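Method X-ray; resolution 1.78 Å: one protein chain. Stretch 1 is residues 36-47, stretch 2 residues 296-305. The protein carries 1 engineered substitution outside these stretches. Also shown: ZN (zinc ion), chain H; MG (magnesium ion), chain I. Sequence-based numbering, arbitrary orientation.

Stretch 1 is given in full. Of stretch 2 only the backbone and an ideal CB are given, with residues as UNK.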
# COMPACT_ATOMS: atom_id res chain seq x y z
N ASN B 36 17.66 18.73 8.01
CA ASN B 36 17.91 18.19 6.68
C ASN B 36 16.75 17.35 6.18
O ASN B 36 15.99 16.78 6.97
CB ASN B 36 19.16 17.31 6.70
CG ASN B 36 20.33 17.98 7.39
OD1 ASN B 36 20.76 19.05 6.99
ND2 ASN B 36 20.87 17.33 8.42
N VAL B 37 16.63 17.24 4.86
CA VAL B 37 15.61 16.40 4.25
C VAL B 37 16.23 15.58 3.11
O VAL B 37 16.95 16.12 2.27
CB VAL B 37 14.47 17.24 3.67
CG1 VAL B 37 13.44 16.34 3.00
CG2 VAL B 37 13.82 18.08 4.75
N ILE B 38 15.97 14.28 3.11
CA ILE B 38 16.34 13.43 2.00
C ILE B 38 15.07 12.82 1.43
O ILE B 38 14.32 12.15 2.13
CB ILE B 38 17.29 12.30 2.44
CG1 ILE B 38 18.57 12.89 3.05
CG2 ILE B 38 17.60 11.39 1.26
CD1 ILE B 38 19.40 11.88 3.82
N LEU B 39 14.80 13.09 0.15
CA LEU B 39 13.61 12.56 -0.50
C LEU B 39 14.02 11.51 -1.54
O LEU B 39 14.69 11.83 -2.52
CB LEU B 39 12.84 13.70 -1.17
CG LEU B 39 11.69 13.25 -2.06
CD1 LEU B 39 10.65 12.47 -1.24
CD2 LEU B 39 11.06 14.46 -2.72
N LEU B 40 13.67 10.26 -1.30
CA LEU B 40 14.05 9.19 -2.22
C LEU B 40 12.82 8.76 -3.00
O LEU B 40 11.76 8.49 -2.42
CB LEU B 40 14.62 7.99 -1.46
CG LEU B 40 15.77 8.32 -0.51
CD1 LEU B 40 16.09 7.15 0.39
CD2 LEU B 40 16.99 8.71 -1.31
N ILE B 41 12.95 8.74 -4.31
CA ILE B 41 11.84 8.45 -5.19
C ILE B 41 12.15 7.20 -5.99
O ILE B 41 13.14 7.15 -6.73
CB ILE B 41 11.58 9.61 -6.16
CG1 ILE B 41 11.22 10.88 -5.39
CG2 ILE B 41 10.49 9.25 -7.16
CD1 ILE B 41 11.04 12.11 -6.28
N SER B 42 11.31 6.19 -5.85
CA SER B 42 11.40 4.99 -6.66
C SER B 42 10.41 5.15 -7.80
O SER B 42 9.19 5.04 -7.59
CB SER B 42 11.04 3.76 -5.82
OG SER B 42 9.88 4.00 -5.05
N ASP B 43 10.91 5.41 -8.99
CA ASP B 43 10.03 5.67 -10.12
C ASP B 43 9.30 4.39 -10.54
O ASP B 43 9.93 3.39 -10.87
CB ASP B 43 10.80 6.26 -11.30
CG ASP B 43 9.88 6.96 -12.29
OD1 ASP B 43 8.86 6.35 -12.66
OD2 ASP B 43 10.15 8.12 -12.66
N GLY B 44 7.97 4.43 -10.50
CA GLY B 44 7.16 3.33 -10.97
C GLY B 44 6.93 2.21 -9.97
O GLY B 44 6.39 1.16 -10.33
N ALA B 45 7.32 2.43 -8.71
CA ALA B 45 7.17 1.38 -7.69
C ALA B 45 5.86 1.46 -6.91
O ALA B 45 5.69 2.31 -6.04
CB ALA B 45 8.36 1.40 -6.73
N GLY B 46 4.92 0.57 -7.22
CA GLY B 46 3.73 0.44 -6.39
C GLY B 46 4.02 -0.44 -5.18
O GLY B 46 5.14 -0.88 -4.99
N LEU B 47 3.02 -0.71 -4.37
CA LEU B 47 3.24 -1.55 -3.19
C LEU B 47 3.65 -2.97 -3.60
O LEU B 47 4.41 -3.62 -2.88
CB LEU B 47 2.00 -1.56 -2.30
CG LEU B 47 2.07 -2.40 -1.02
CD1 LEU B 47 3.30 -2.08 -0.18
CD2 LEU B 47 0.79 -2.18 -0.23
N UNK B 296 13.87 11.58 6.47
CA UNK B 296 13.97 10.78 5.26
C UNK B 296 12.57 10.41 4.79
O UNK B 296 11.80 9.81 5.54
CB UNK B 296 14.81 9.53 5.50
N UNK B 297 12.26 10.76 3.55
CA UNK B 297 10.97 10.45 2.95
C UNK B 297 11.20 9.56 1.74
O UNK B 297 12.04 9.85 0.90
CB UNK B 297 10.22 11.72 2.56
N UNK B 298 10.44 8.46 1.68
CA UNK B 298 10.53 7.53 0.55
C UNK B 298 9.15 7.38 -0.07
O UNK B 298 8.17 7.07 0.62
CB UNK B 298 11.08 6.17 0.99
N UNK B 299 9.06 7.58 -1.38
CA UNK B 299 7.78 7.37 -2.06
C UNK B 299 8.03 7.09 -3.53
O UNK B 299 9.18 7.00 -3.96
CB UNK B 299 6.86 8.58 -1.89
N UNK B 300 6.96 6.96 -4.30
CA UNK B 300 7.06 6.76 -5.75
C UNK B 300 6.16 7.78 -6.44
O UNK B 300 5.29 8.38 -5.81
CB UNK B 300 6.67 5.33 -6.14
N UNK B 301 6.34 7.95 -7.74
CA UNK B 301 5.51 8.90 -8.48
C UNK B 301 4.22 8.25 -8.98
O UNK B 301 3.22 8.93 -9.15
CB UNK B 301 6.29 9.48 -9.66
N UNK B 302 4.25 6.93 -9.17
CA UNK B 302 3.12 6.13 -9.66
C UNK B 302 3.59 4.67 -9.74
O UNK B 302 4.76 4.38 -9.47
CB UNK B 302 2.62 6.63 -11.02
N UNK B 303 2.69 3.77 -10.12
CA UNK B 303 3.03 2.35 -10.31
C UNK B 303 3.18 2.11 -11.80
O UNK B 303 2.59 2.85 -12.60
CB UNK B 303 1.97 1.42 -9.71
N UNK B 304 3.93 1.09 -12.20
CA UNK B 304 3.92 0.75 -13.63
C UNK B 304 3.93 -0.74 -13.91
O UNK B 304 4.61 -1.51 -13.23
CB UNK B 304 5.13 1.39 -14.32
N UNK B 305 3.13 -1.14 -14.89
CA UNK B 305 3.13 -2.52 -15.37
C UNK B 305 2.10 -3.44 -14.73
O UNK B 305 1.85 -4.53 -15.24
CB UNK B 305 4.52 -3.12 -15.15
ZN ZN H . 7.54 7.71 -13.29
MG MG I . 11.95 8.97 -13.31

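Two strands run parallel here, their N-to-C directions 14° apart, and the backbone settles the register before any side chain is considered. Position 297 donates its N to Ile38 O at 2.9 Å and offers its O to Leu40 N at 2.8 Å; position 299 repeats the pattern, N to Leu40 O and O to Ser42 N, both 3.0 Å. Such a ladder accepts almost any residue but proline at 297 and 299, so the choice falls to the two faces.

At position 296, CA-to-CB points to the face that carries Ile38 and Leu40, where the side chains of Ile38 and Leu40 offer an apolar surface. Extended angles and an apolar neighbourhood suit Val, Ile or Leu. The residue is Val296, whose CG1 lies 4.3 Å from Leu40 CD1 and CG2 4.4 Å from Ile38 CD1.

Position 297 turns to the other face, that of Leu39 and Ile41. Its ideal CB stands 3.9 Å from Leu39 CD1, and Val37 leaves a methyl further along, so a longer aliphatic chain, Ile or Leu, could use both. Ile297 does: CG2 meets Leu39 CD1 at 3.7 Å, and CD1 reaches Val37 CG1 at 4.2 Å.

Position 298 returns to the face of Leu40. Val, Ile or Thr would fit the strand, with apolar choices favoured by the leucine. Val298 places CG2 4.0 Å from Leu40 CD1.

At position 299 the CB is on the Leu39 and Ile41 face but no atom of stretch 1 is close to it; Val, Ile or Thr would all serve. Thr299 bonds through OG1 elsewhere in the structure.

Position 300 is tight. The ideal CB is 2.9 Å from Ser42 O and 3.2 Å from Ala45 O, which argues for something small, and the nearby carbonyl and Ser42 OG favour a hydroxyl: Ser, or Gly or Ala at the cost of a bond. Ser300 OG donates to Ala45 O at 2.6 Å and lies 2.8 Å from Ser42 OG.

Position 301 points sideways, with the zinc ion and Gly44 N within a side chain's reach. An acceptor that also binds metal is wanted, so Asp is apt and Asn or Glu conceivable. Asp301 divides the work: OD1 accepts from Gly44 N at 3.1 Å, while OD2 binds ZN at 2.0 Å.

Position 302 points away at CB, so only a long or bent side chain could come back to the metal: His or Glu are candidates. His302 returns, NE2 binding ZN at 2.1 Å beside Asp43 OD1, itself 2.0 Å from ZN.

Position 303 has its CB 3.9 Å from Gly46 CA, and the absence of a side chain there leaves room for a methylene chain. Glu303 packs CG 3.7 Å from Gly46 CA.

Position 304 gives its N to Gly44 O in a weak bond of 3.1 Å; a beta-branched residue suits the extended angles, and Thr304 supplies one.

Position 305 has positive phi and lies beyond stretch 1's reach; glycine is expected, and Gly305 is found.

Stretch 2, residues 296-305: VIVTSDHETG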
# COMPACT_ATOMS: atom_id res chain seq x y z
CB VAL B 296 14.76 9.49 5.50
CG1 VAL B 296 14.81 8.67 4.23
CG2 VAL B 296 16.17 9.80 6.02
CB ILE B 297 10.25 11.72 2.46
CG1 ILE B 297 10.05 12.70 3.62
CG2 ILE B 297 8.92 11.35 1.81
CD1 ILE B 297 9.91 14.14 3.16
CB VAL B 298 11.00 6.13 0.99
CG1 VAL B 298 10.96 5.17 -0.19
CG2 VAL B 298 12.41 6.18 1.60
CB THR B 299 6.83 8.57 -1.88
OG1 THR B 299 5.50 8.19 -2.26
CG2 THR B 299 7.27 9.76 -2.73
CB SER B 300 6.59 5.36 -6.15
OG SER B 300 7.15 4.37 -5.29
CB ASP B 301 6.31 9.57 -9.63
CG ASP B 301 6.92 8.57 -10.61
OD1 ASP B 301 7.05 7.37 -10.25
OD2 ASP B 301 7.28 8.98 -11.74
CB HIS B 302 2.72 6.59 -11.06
CG HIS B 302 3.86 6.54 -12.02
ND1 HIS B 302 4.26 5.37 -12.63
CD2 HIS B 302 4.73 7.49 -12.42
CE1 HIS B 302 5.32 5.61 -13.39
NE2 HIS B 302 5.62 6.89 -13.28
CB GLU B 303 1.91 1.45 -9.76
CG GLU B 303 2.25 -0.04 -9.71
CD GLU B 303 1.92 -0.84 -10.99
OE1 GLU B 303 1.26 -0.32 -11.93
OE2 GLU B 303 2.33 -2.03 -11.05
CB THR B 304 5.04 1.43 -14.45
OG1 THR B 304 6.12 0.53 -14.68
CG2 THR B 304 5.53 2.67 -13.78
O HOH W 1 7.91 -0.80 -12.08
O HOH W 2 12.50 7.04 -14.21
O HOH W 3 13.81 10.09 -14.03
O HOH W 4 11.05 9.56 -15.35
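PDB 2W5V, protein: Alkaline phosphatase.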